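Local structure of yersinopine synthase (Yersinia pestis, 6C4M) at residues K58-R61 against L62-L66; C93-Q97 against L98-V102; L283-T286 against Q287-P291; V359-T362 against A363-V366. The protein catalyses the NADPH-dependent reductive condensation of pyruvate with an imidazole-bearing amino acid intermediate, the last step in the biosynthesis of the metallophore yersinopine. All coordinates share one frame; numbering follows the deposited sequence.

Interaction 1 (K58-R61 against L62-L66); sequences KGER and LKQYL. With NAP (NADP nicotinamide-adenine-dinucleotide phosphate), chain B.
Glu-60 and Lys-63 are aligned with each other along one flank of a helix. Their charged atoms do not meet: Glu-60 OE2 stands 4.8 Å from Lys-63 NZ. One water spans that gap, donating to Glu-60 OE2 at 2.6 Å and accepting from Lys-63 NZ at 3.1 Å. The lysine chain is extended throughout, whereas the glutamate folds at its second torsion (chi2 69°), which turns the carboxylate back beside the methylenes of Lys-63; Glu-60 OE2 comes to 4.1 Å from Lys-63 CD. One turn from Glu-60, Gln-64 lays its CG 3.2 Å from the Glu-60 carbonyl O, and its amide stands nearly upright to the Glu-60 carboxylate, the planes 85° apart. Four successive main-chain bonds hold this spacing, from Lys-58 O to Leu-62 N through Arg-61 O to Tyr-65 N; the shortest joins Lys-63 N to Gly-59 O at 2.7 Å. The segment belongs to helix 57-68, which follows strand 49-52 in a Rossmann-type nucleotide-binding fold. Near the start of that helix Lys-58 bends at both chi2 and chi3 and brings NZ to the phosphate on the adenosine ribose of NADP, with a 2.6 Å hydrogen bond to O2X. That group distinguishes NADP from NAD. The same ammonium is also hydrogen-bonded to Ala-30 O, Asn-53 OD1 and Tyr-174 OH, so its position is fixed by protein as well as cofactor. Further out, Lys-63 forms a salt bridge with Asp-96, Leu-62 packs on Ala-30 and Tyr-202, and Tyr-65 stacks on Tyr-202 while its hydroxyl is hydrogen-bonded to Thr-71 O.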
loop_
_atom_site.group_PDB
_atom_site.type_symbol
_atom_site.label_atom_id
_atom_site.label_comp_id
_atom_site.label_asym_id
_atom_site.label_seq_id
_atom_site.Cartn_x
_atom_site.Cartn_y
_atom_site.Cartn_z
ATOM N N LYS A 58 0.421 37.109 13.478
ATOM C CA LYS A 58 0.959 37.171 12.114
ATOM C C LYS A 58 0.440 38.396 11.361
ATOM O O LYS A 58 1.196 39.074 10.657
ATOM C CB LYS A 58 0.596 35.902 11.348
ATOM C CG LYS A 58 1.343 35.743 10.016
ATOM C CD LYS A 58 0.413 35.316 8.881
ATOM C CE LYS A 58 -0.560 36.420 8.473
ATOM N NZ LYS A 58 -1.512 35.950 7.427
ATOM N N GLY A 59 -0.861 38.662 11.465
ATOM C CA GLY A 59 -1.423 39.832 10.813
ATOM C C GLY A 59 -0.780 41.114 11.294
ATOM O O GLY A 59 -0.427 41.976 10.495
ATOM N N GLU A 60 -0.588 41.241 12.610
ATOM C CA GLU A 60 0.053 42.430 13.156
ATOM C C GLU A 60 1.465 42.601 12.606
ATOM O O GLU A 60 1.880 43.716 12.280
ATOM C CB GLU A 60 0.074 42.349 14.687
ATOM C CG GLU A 60 0.369 43.675 15.360
ATOM C CD GLU A 60 -0.762 44.685 15.194
ATOM O OE1 GLU A 60 -1.920 44.248 15.030
ATOM O OE2 GLU A 60 -0.491 45.910 15.220
ATOM N N ARG A 61 2.230 41.514 12.514
ATOM C CA ARG A 61 3.594 41.641 12.021
ATOM C C ARG A 61 3.610 42.044 10.548
ATOM O O ARG A 61 4.488 42.798 10.118
ATOM C CB ARG A 61 4.354 40.326 12.242
ATOM C CG ARG A 61 5.877 40.473 12.173
ATOM C CD ARG A 61 6.607 39.379 12.927
ATOM N NE ARG A 61 7.082 38.305 12.046
ATOM C CZ ARG A 61 6.544 37.087 11.939
ATOM N NH1 ARG A 61 5.478 36.731 12.652
ATOM N NH2 ARG A 61 7.087 36.215 11.100
ATOM N N LEU A 62 2.649 41.546 9.768
ATOM C CA LEU A 62 2.533 41.934 8.365
ATOM C C LEU A 62 2.017 43.358 8.244
ATOM O O LEU A 62 2.428 44.102 7.341
ATOM C CB LEU A 62 1.602 40.960 7.639
ATOM C CG LEU A 62 1.230 41.250 6.174
ATOM C CD1 LEU A 62 2.452 41.068 5.291
ATOM C CD2 LEU A 62 0.076 40.332 5.723
ATOM N N LYS A 63 1.108 43.749 9.139
ATOM C CA LYS A 63 0.648 45.130 9.166
ATOM C C LYS A 63 1.815 46.072 9.405
ATOM O O LYS A 63 1.963 47.087 8.721
ATOM C CB LYS A 63 -0.413 45.306 10.244
ATOM C CG LYS A 63 -0.991 46.730 10.322
ATOM C CD LYS A 63 -1.984 46.842 11.484
ATOM C CE LYS A 63 -2.843 48.102 11.389
ATOM N NZ LYS A 63 -3.747 48.206 12.566
ATOM N N GLN A 64 2.657 45.750 10.386
ATOM C CA GLN A 64 3.830 46.570 10.665
ATOM C C GLN A 64 4.779 46.582 9.477
ATOM O O GLN A 64 5.239 47.643 9.042
ATOM C CB GLN A 64 4.548 46.041 11.908
ATOM C CG GLN A 64 3.750 46.185 13.178
ATOM C CD GLN A 64 4.418 45.515 14.361
ATOM O OE1 GLN A 64 5.444 44.834 14.218
ATOM N NE2 GLN A 64 3.826 45.681 15.531
ATOM N N TYR A 65 5.109 45.401 8.953
ATOM C CA TYR A 65 6.032 45.343 7.831
ATOM C C TYR A 65 5.552 46.214 6.669
ATOM O O TYR A 65 6.332 46.968 6.082
ATOM C CB TYR A 65 6.210 43.897 7.380
ATOM C CG TYR A 65 6.784 43.810 5.987
ATOM C CD1 TYR A 65 8.154 43.811 5.779
ATOM C CD2 TYR A 65 5.949 43.765 4.873
ATOM C CE1 TYR A 65 8.683 43.743 4.509
ATOM C CE2 TYR A 65 6.470 43.700 3.600
ATOM C CZ TYR A 65 7.840 43.685 3.425
ATOM O OH TYR A 65 8.356 43.623 2.153
ATOM N N LEU A 66 4.271 46.113 6.313
ATOM C CA LEU A 66 3.803 46.789 5.107
ATOM C C LEU A 66 3.771 48.292 5.277
ATOM O O LEU A 66 3.990 49.022 4.307
ATOM C CB LEU A 66 2.418 46.304 4.724
ATOM C CG LEU A 66 2.355 44.866 4.257
ATOM C CD1 LEU A 66 0.899 44.515 4.083
ATOM C CD2 LEU A 66 3.125 44.695 2.942
HETATM P PA NAP B . -4.957 30.187 5.205
HETATM O O1A NAP B . -6.076 29.410 4.630
HETATM O O2A NAP B . -4.163 29.373 6.261
HETATM O O5B NAP B . -5.591 31.547 5.876
HETATM C C5B NAP B . -5.992 32.555 4.923
HETATM C C4B NAP B . -6.504 33.769 5.721
HETATM O O4B NAP B . -7.693 33.259 6.586
HETATM C C3B NAP B . -5.617 34.223 6.531
HETATM O O3B NAP B . -5.710 35.679 6.643
HETATM C C2B NAP B . -5.991 33.579 7.998
HETATM O O2B NAP B . -5.505 34.456 9.073
HETATM C C1B NAP B . -7.273 33.521 8.037
HETATM N N9A NAP B . -7.623 32.285 8.740
HETATM C C8A NAP B . -7.225 31.004 8.675
HETATM N N7A NAP B . -7.928 30.369 9.624
HETATM C C5A NAP B . -8.741 31.278 10.249
HETATM C C6A NAP B . -9.635 31.063 11.268
HETATM N N6A NAP B . -10.048 29.903 12.059
HETATM N N1A NAP B . -10.349 32.098 11.746
HETATM C C2A NAP B . -10.192 33.355 11.210
HETATM N N3A NAP B . -9.302 33.562 10.197
HETATM C C4A NAP B . -8.571 32.495 9.712
HETATM O O3 NAP B . -3.937 30.592 3.964
HETATM P PN NAP B . -3.923 30.125 2.416
HETATM O O1N NAP B . -3.456 31.307 1.685
HETATM O O2N NAP B . -2.931 28.938 2.355
HETATM O O5D NAP B . -5.376 29.563 1.818
HETATM C C5D NAP B . -6.267 30.436 1.075
HETATM C C4D NAP B . -7.478 29.575 0.665
HETATM O O4D NAP B . -6.999 28.397 -0.301
HETATM C C3D NAP B . -8.078 28.969 1.669
HETATM O O3D NAP B . -9.513 28.782 1.237
HETATM C C2D NAP B . -7.476 27.562 1.768
HETATM O O2D NAP B . -8.431 26.716 2.208
HETATM C C1D NAP B . -7.197 27.248 0.285
HETATM N N1N NAP B . -6.014 26.388 0.039
HETATM C C2N NAP B . -4.770 26.897 -0.101
HETATM C C3N NAP B . -3.695 26.019 -0.367
HETATM C C7N NAP B . -2.257 26.557 -0.527
HETATM O O7N NAP B . -1.465 25.996 -1.176
HETATM N N7N NAP B . -1.931 27.780 0.156
HETATM C C4N NAP B . -3.904 24.673 -0.472
HETATM C C5N NAP B . -5.142 24.174 -0.327
HETATM C C6N NAP B . -6.216 25.036 -0.077
HETATM P P2B NAP B . -3.904 34.313 9.621
HETATM O O1X NAP B . -3.872 33.152 10.593
HETATM O O2X NAP B . -2.989 34.034 8.477
HETATM O O3X NAP B . -3.534 35.577 10.362
HETATM O O HOH W 1 -1.830 48.070 15.002
#

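Interaction 2 (C93-Q97 against L98-V102); sequences CYIDQ and LAQAV
The Gln-100 amide and the Asp-96 carboxylate are aligned, their planes 29° apart. Two oxygens form the near approach, Asp-96 OD1 and Gln-100 OE1 at 4.0 Å, a pairing of acceptors that probably adds no attraction; the carboxylate's strong partner is Lys-63, on the neighbouring helix. Gln-100 OE1 faces the Gln-97 main chain and the CB atoms of Ile-95 and Gln-97, 3.7 Å from each CB; Gln-97 N is 3.6 Å away, with no hydrogen bond assigned. Gln-97 turns its own amide elsewhere, and its OE1 accepts from two waters. One of them receives Ala-99 N at 3.1 Å and the other receives Leu-98 N, so these waters tie the amide to two main-chain N-H groups at the start of the following turn. Ile-95 and Gln-100 run antiparallel along their side chains, with Ile-95 CG2 3.7 Å from Gln-100 CB. With CG1 set between backbone N and carbonyl carbon (chi1 53°), Ile-95 carries its CD1 on to Ala-101 CB, 4.1 Å away. The backbone closes through Gln-100 N to Gln-97 O at 2.8 Å. Outside the pair, Leu-98 packs on Tyr-52 and Leu-28, and Ala-101 on Leu-26. The chain thus leaves strand 93-95, which pairs in parallel with 49-52, through a single 3-10 turn and an inverse gamma turn centred on Ala-101, a compact exit at the carboxyl end of a strand in the Rossmann-type sheet.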
loop_
_atom_site.group_PDB
_atom_site.type_symbol
_atom_site.label_atom_id
_atom_site.label_comp_id
_atom_site.label_asym_id
_atom_site.label_seq_id
_atom_site.Cartn_x
_atom_site.Cartn_y
_atom_site.Cartn_z
ATOM N N CYS A 93 -3.218 49.370 -0.203
ATOM C CA CYS A 93 -4.013 49.595 0.988
ATOM C C CYS A 93 -4.031 48.307 1.794
ATOM O O CYS A 93 -4.298 47.243 1.235
ATOM C CB CYS A 93 -5.428 50.023 0.604
ATOM S SG CYS A 93 -6.494 50.314 1.992
ATOM N N TYR A 94 -3.734 48.399 3.087
ATOM C CA TYR A 94 -3.812 47.256 3.986
ATOM C C TYR A 94 -4.675 47.636 5.171
ATOM O O TYR A 94 -4.512 48.724 5.737
ATOM C CB TYR A 94 -2.426 46.811 4.455
ATOM C CG TYR A 94 -2.414 45.581 5.351
ATOM C CD1 TYR A 94 -2.517 45.691 6.730
ATOM C CD2 TYR A 94 -2.268 44.309 4.808
ATOM C CE1 TYR A 94 -2.481 44.555 7.548
ATOM C CE2 TYR A 94 -2.247 43.199 5.592
ATOM C CZ TYR A 94 -2.349 43.319 6.967
ATOM O OH TYR A 94 -2.303 42.185 7.744
ATOM N N ILE A 95 -5.612 46.750 5.521
ATOM C CA ILE A 95 -6.508 46.941 6.652
ATOM C C ILE A 95 -6.538 45.661 7.477
ATOM O O ILE A 95 -6.239 44.567 6.989
ATOM C CB ILE A 95 -7.934 47.305 6.209
ATOM C CG1 ILE A 95 -8.433 46.269 5.194
ATOM C CG2 ILE A 95 -7.965 48.752 5.672
ATOM C CD1 ILE A 95 -9.917 46.429 4.808
ATOM N N ASP A 96 -6.917 45.818 8.746
ATOM C CA ASP A 96 -7.099 44.693 9.643
ATOM C C ASP A 96 -8.446 44.746 10.343
ATOM O O ASP A 96 -8.655 44.023 11.305
ATOM C CB ASP A 96 -5.965 44.620 10.669
ATOM C CG ASP A 96 -6.011 45.742 11.678
ATOM O OD1 ASP A 96 -6.835 46.656 11.491
ATOM O OD2 ASP A 96 -5.210 45.702 12.636
ATOM N N GLN A 97 -9.363 45.561 9.864
ATOM C CA GLN A 97 -10.730 45.594 10.352
ATOM C C GLN A 97 -11.631 45.646 9.133
ATOM O O GLN A 97 -11.455 46.509 8.266
ATOM C CB GLN A 97 -11.004 46.818 11.268
ATOM C CG GLN A 97 -10.437 46.726 12.676
ATOM C CD GLN A 97 -10.828 45.442 13.418
ATOM O OE1 GLN A 97 -11.992 45.020 13.420
ATOM N NE2 GLN A 97 -9.841 44.806 14.039
ATOM N N LEU A 98 -12.571 44.716 9.054
ATOM C CA LEU A 98 -13.452 44.638 7.900
ATOM C C LEU A 98 -14.389 45.828 7.819
ATOM O O LEU A 98 -14.846 46.190 6.717
ATOM C CB LEU A 98 -14.226 43.335 7.968
ATOM C CG LEU A 98 -13.341 42.100 7.729
ATOM C CD1 LEU A 98 -14.031 40.843 8.239
ATOM C CD2 LEU A 98 -13.052 41.974 6.261
ATOM N N ALA A 99 -14.666 46.472 8.950
ATOM C CA ALA A 99 -15.392 47.734 8.884
ATOM C C ALA A 99 -14.644 48.775 8.084
ATOM O O ALA A 99 -15.252 49.762 7.667
ATOM C CB ALA A 99 -15.669 48.253 10.296
ATOM N N GLN A 100 -13.346 48.590 7.842
ATOM C CA GLN A 100 -12.605 49.480 6.954
ATOM C C GLN A 100 -12.610 49.011 5.491
ATOM O O GLN A 100 -11.913 49.612 4.663
ATOM C CB GLN A 100 -11.153 49.637 7.430
ATOM C CG GLN A 100 -10.977 50.387 8.763
ATOM C CD GLN A 100 -9.568 50.212 9.336
ATOM O OE1 GLN A 100 -8.977 49.123 9.270
ATOM N NE2 GLN A 100 -9.026 51.283 9.896
ATOM N N ALA A 101 -13.363 47.955 5.158
ATOM C CA ALA A 101 -13.452 47.467 3.769
ATOM C C ALA A 101 -14.482 48.317 3.038
ATOM O O ALA A 101 -15.639 47.935 2.847
ATOM C CB ALA A 101 -13.803 45.980 3.735
ATOM N N VAL A 102 -14.046 49.518 2.638
ATOM C CA VAL A 102 -14.926 50.547 2.091
ATOM C C VAL A 102 -14.220 51.300 0.971
ATOM O O VAL A 102 -12.993 51.323 0.881
ATOM C CB VAL A 102 -15.364 51.573 3.156
ATOM C CG1 VAL A 102 -16.025 50.882 4.308
ATOM C CG2 VAL A 102 -14.184 52.394 3.632
HETATM O O HOH W 2 -14.250 45.481 11.892
HETATM O O HOH W 3 -13.010 42.767 11.375
#

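Interaction 3 (L283-T286 against Q287-P291); sequences LYKT and QPEGP
Thr-286 O receives two main-chain donors, Gly-290 N at 3.2 Å and, by a weak bond, Glu-289 N at 3.0 Å. The peptide before Pro-288 is cis, and the backbone angles of Gln-287 and Pro-288 fit a type VIa turn running from Thr-286 to Glu-289, placed in the loop between helices 267-274 and 294-313. Gly-290 N approaches from above the carbonyl plane, 65° out of it, rather than along a lone pair. Thr-286 OG1 gives only a weak, long bond to Gln-287 O. Gln-287 folds back at chi2 (-77°), bringing NE2 within weak bonding range of Pro-291 O; its firmer partner is Thr-268 OG1. Lys-285 and Glu-289 come together across the turn through the aliphatic part of the lysine; Lys-285 CD lies 3.7 Å from Glu-289 OE2. Their charges stay apart, Lys-285 NZ being 4.5 Å from Glu-289 OE2, so the separation is beyond a salt bridge and any attraction is probably weak; Lys-285 also makes a cation-pi contact with Tyr-282. Gly-290 passes close to Lys-285: the CA atoms of the two are 4.4 Å apart, and Lys-285 O approaches Gly-290 C to 3.0 Å. Around the turn, Leu-283 packs on Leu-263, and Thr-286, Pro-288 and Glu-289 rest on Val-366 of the second subunit, placing the bend at the dimer interface. Next to it the Pro-291 ring is pressed against Leu-283 O, a buried carbonyl oxygen with no hydrogen-bond partner in the model, which meets Pro-291 CG at 3.1 Å and Pro-291 CD at 3.2 Å.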
loop_
_atom_site.group_PDB
_atom_site.type_symbol
_atom_site.label_atom_id
_atom_site.label_comp_id
_atom_site.label_asym_id
_atom_site.label_seq_id
_atom_site.Cartn_x
_atom_site.Cartn_y
_atom_site.Cartn_z
ATOM N N LEU A 283 -1.328 11.696 7.600
ATOM C CA LEU A 283 -2.713 11.699 7.146
ATOM C C LEU A 283 -2.976 10.694 6.034
ATOM O O LEU A 283 -4.090 10.163 5.947
ATOM C CB LEU A 283 -3.097 13.098 6.682
ATOM C CG LEU A 283 -4.570 13.310 6.342
ATOM C CD1 LEU A 283 -5.466 13.127 7.556
ATOM C CD2 LEU A 283 -4.751 14.702 5.723
ATOM N N TYR A 284 -1.994 10.428 5.170
ATOM C CA TYR A 284 -2.230 9.603 3.990
ATOM C C TYR A 284 -1.602 8.209 4.101
ATOM O O TYR A 284 -1.776 7.389 3.195
ATOM C CB TYR A 284 -1.750 10.354 2.711
ATOM C CG TYR A 284 -2.579 11.616 2.388
ATOM C CD1 TYR A 284 -3.785 11.522 1.703
ATOM C CD2 TYR A 284 -2.165 12.893 2.801
ATOM C CE1 TYR A 284 -4.555 12.648 1.440
ATOM C CE2 TYR A 284 -2.922 14.017 2.534
ATOM C CZ TYR A 284 -4.119 13.895 1.858
ATOM O OH TYR A 284 -4.889 15.016 1.596
ATOM N N LYS A 285 -0.932 7.885 5.205
ATOM C CA LYS A 285 -0.286 6.580 5.335
ATOM C C LYS A 285 -1.274 5.517 5.813
ATOM O O LYS A 285 -2.300 5.823 6.425
ATOM C CB LYS A 285 0.885 6.647 6.306
ATOM C CG LYS A 285 2.014 7.545 5.839
ATOM C CD LYS A 285 3.236 7.297 6.694
ATOM C CE LYS A 285 4.398 8.134 6.244
ATOM N NZ LYS A 285 5.416 8.237 7.324
ATOM N N THR A 286 -0.933 4.253 5.540
ATOM C CA THR A 286 -1.724 3.110 5.984
ATOM C C THR A 286 -1.484 2.816 7.466
ATOM O O THR A 286 -0.454 3.165 8.049
ATOM C CB THR A 286 -1.405 1.832 5.195
ATOM O OG1 THR A 286 -0.121 1.347 5.589
ATOM C CG2 THR A 286 -1.402 2.034 3.712
ATOM N N GLN A 287 -2.446 2.128 8.061
ATOM C CA GLN A 287 -2.323 1.729 9.460
ATOM C C GLN A 287 -1.042 0.927 9.657
ATOM O O GLN A 287 -0.671 0.123 8.790
ATOM C CB GLN A 287 -3.531 0.895 9.895
ATOM C CG GLN A 287 -4.854 1.654 9.924
ATOM C CD GLN A 287 -4.998 2.560 11.140
ATOM O OE1 GLN A 287 -4.261 2.426 12.118
ATOM N NE2 GLN A 287 -5.972 3.480 11.087
ATOM N N PRO A 288 -0.340 1.105 10.784
ATOM C CA PRO A 288 -0.675 1.937 11.942
ATOM C C PRO A 288 -0.009 3.318 11.941
ATOM O O PRO A 288 -0.051 4.000 12.964
ATOM C CB PRO A 288 -0.158 1.097 13.112
ATOM C CG PRO A 288 1.070 0.460 12.549
ATOM C CD PRO A 288 0.812 0.228 11.065
ATOM N N GLU A 289 0.597 3.717 10.817
ATOM C CA GLU A 289 1.262 5.008 10.740
ATOM C C GLU A 289 0.308 6.125 10.346
ATOM O O GLU A 289 0.625 7.296 10.550
ATOM C CB GLU A 289 2.418 4.964 9.733
ATOM C CG GLU A 289 3.487 3.890 10.025
ATOM C CD GLU A 289 4.605 3.880 8.999
ATOM O OE1 GLU A 289 5.788 3.840 9.404
ATOM O OE2 GLU A 289 4.302 3.915 7.784
ATOM N N GLY A 290 -0.847 5.774 9.804
ATOM C CA GLY A 290 -1.855 6.722 9.405
ATOM C C GLY A 290 -3.154 5.965 9.257
ATOM O O GLY A 290 -3.234 4.751 9.534
ATOM N N PRO A 291 -4.187 6.657 8.780
ATOM C CA PRO A 291 -5.556 6.122 8.871
ATOM C C PRO A 291 -5.948 5.160 7.773
ATOM O O PRO A 291 -6.935 4.432 7.947
ATOM C CB PRO A 291 -6.421 7.396 8.787
ATOM C CG PRO A 291 -5.580 8.322 7.950
ATOM C CD PRO A 291 -4.173 8.070 8.334
#

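Interaction 4 (V359-T362 against A363-V366); sequences VRYT and ALLV
Ala-363 N reaches back four residues to Val-359 O at 2.8 Å, nearly in line with the carbonyl, and Leu-364 N does the same to Arg-360 O at 2.9 Å. One residue later the spacing shortens to three: Leu-365 N bonds Thr-362 O at 3.2 Å, with the donor 57° above the carbonyl plane. The bonding thus passes from i-to-i+4 to i-to-i+3 spacing; Val-366 N to Ala-363 O follows the same shorter pattern, and the residues after Val-366 are not modelled. Among the side chains, Leu-364 touches both Arg-360 and Tyr-361. Its chi1 of -134° is off the staggered positions, and this lays both methyls over one face of the Arg-360 guanidinium, Leu-364 CD2 3.3 Å from NH1. The same CD2 touches the flank of the tyrosine ring, 3.8 Å from Tyr-361 CD1, the two side chains being aligned. Tyr-361 CE2 in turn lies at the edge of the guanidinium, in its plane. Leu-365 CG rests 3.3 Å from Tyr-361 O. Helix 321-329 packs against Arg-360 and Tyr-361, and Thr-362 meets Thr-362 of the second subunit. Arg-360 is therefore a buried cation lined by hydrocarbon on one face, while NH2 is satisfied by a hydrogen bond to Tyr-330 O; that bond and the leucine methyls together probably limit the turning of the group.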
loop_
_atom_site.group_PDB
_atom_site.type_symbol
_atom_site.label_atom_id
_atom_site.label_comp_id
_atom_site.label_asym_id
_atom_site.label_seq_id
_atom_site.Cartn_x
_atom_site.Cartn_y
_atom_site.Cartn_z
ATOM N N VAL A 359 -6.426 0.980 -3.581
ATOM C CA VAL A 359 -5.269 0.864 -4.464
ATOM C C VAL A 359 -4.754 2.253 -4.807
ATOM O O VAL A 359 -3.542 2.525 -4.746
ATOM C CB VAL A 359 -5.614 0.038 -5.724
ATOM C CG1 VAL A 359 -4.455 0.050 -6.699
ATOM C CG2 VAL A 359 -5.898 -1.410 -5.364
ATOM N N ARG A 360 -5.668 3.164 -5.137
ATOM C CA ARG A 360 -5.256 4.527 -5.441
ATOM C C ARG A 360 -4.409 5.135 -4.324
ATOM O O ARG A 360 -3.306 5.625 -4.577
ATOM C CB ARG A 360 -6.485 5.383 -5.714
ATOM C CG ARG A 360 -6.119 6.648 -6.405
ATOM C CD ARG A 360 -6.476 7.806 -5.581
ATOM N NE ARG A 360 -6.003 9.016 -6.218
ATOM C CZ ARG A 360 -5.848 10.165 -5.601
ATOM N NH1 ARG A 360 -6.174 10.279 -4.304
ATOM N NH2 ARG A 360 -5.376 11.196 -6.298
ATOM N N TYR A 361 -4.896 5.101 -3.066
ATOM C CA TYR A 361 -4.128 5.720 -1.988
ATOM C C TYR A 361 -2.840 4.975 -1.671
ATOM O O TYR A 361 -1.850 5.594 -1.258
ATOM C CB TYR A 361 -5.016 5.901 -0.757
ATOM C CG TYR A 361 -5.846 7.136 -0.956
ATOM C CD1 TYR A 361 -5.355 8.383 -0.595
ATOM C CD2 TYR A 361 -7.098 7.073 -1.555
ATOM C CE1 TYR A 361 -6.086 9.545 -0.837
ATOM C CE2 TYR A 361 -7.837 8.227 -1.806
ATOM C CZ TYR A 361 -7.331 9.460 -1.449
ATOM O OH TYR A 361 -8.097 10.600 -1.676
ATOM N N THR A 362 -2.806 3.661 -1.852
ATOM C CA THR A 362 -1.531 2.952 -1.736
ATOM C C THR A 362 -0.552 3.455 -2.793
ATOM O O THR A 362 0.596 3.797 -2.485
ATOM C CB THR A 362 -1.776 1.447 -1.859
ATOM O OG1 THR A 362 -2.684 1.046 -0.847
ATOM C CG2 THR A 362 -0.461 0.606 -1.771
ATOM N N ALA A 363 -1.006 3.539 -4.045
ATOM C CA ALA A 363 -0.125 3.963 -5.136
ATOM C C ALA A 363 0.405 5.375 -4.912
ATOM O O ALA A 363 1.554 5.681 -5.257
ATOM C CB ALA A 363 -0.876 3.902 -6.454
ATOM N N LEU A 364 -0.434 6.244 -4.340
ATOM C CA LEU A 364 -0.086 7.641 -4.085
ATOM C C LEU A 364 1.157 7.774 -3.217
ATOM O O LEU A 364 1.948 8.703 -3.401
ATOM C CB LEU A 364 -1.277 8.339 -3.404
ATOM C CG LEU A 364 -1.772 9.709 -3.852
ATOM C CD1 LEU A 364 -1.955 9.787 -5.353
ATOM C CD2 LEU A 364 -3.109 10.084 -3.132
ATOM N N LEU A 365 1.354 6.854 -2.279
ATOM C CA LEU A 365 2.457 6.951 -1.334
ATOM C C LEU A 365 3.803 6.557 -1.917
ATOM O O LEU A 365 4.830 6.828 -1.287
ATOM C CB LEU A 365 2.155 6.065 -0.135
ATOM C CG LEU A 365 0.809 6.406 0.505
ATOM C CD1 LEU A 365 0.447 5.426 1.638
ATOM C CD2 LEU A 365 0.842 7.850 1.011
ATOM N N VAL A 366 3.824 5.917 -3.077
ATOM C CA VAL A 366 5.072 5.610 -3.761
ATOM C C VAL A 366 5.442 6.804 -4.642
ATOM O O VAL A 366 6.583 7.268 -4.635
ATOM C CB VAL A 366 4.942 4.324 -4.590
ATOM C CG1 VAL A 366 6.299 3.904 -5.141
ATOM C CG2 VAL A 366 4.325 3.216 -3.780
#

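Along the chain the four contacts come in series, and in space they form two pairs. Interactions 1 and 2, with centres 14 Å apart, share the nucleotide-binding half: helix 57-68 lies against strand 93-95, where Lys-63 meets Asp-96 and Tyr-94 packs on Leu-66. Interactions 3 and 4, 12 Å apart, touch through Leu-365 CD1 and Tyr-284 O, 3.3 Å from each other, and both reach the second subunit. The pairs are far apart, with centres about 37 to 45 Å from one another. Interaction 1 holds the NADP phosphate through Lys-58, with interaction 2 beside it, while the other pair joins the dimer interface to the neighbourhood of His-260, the inferred proton donor or acceptor, which Tyr-284 touches.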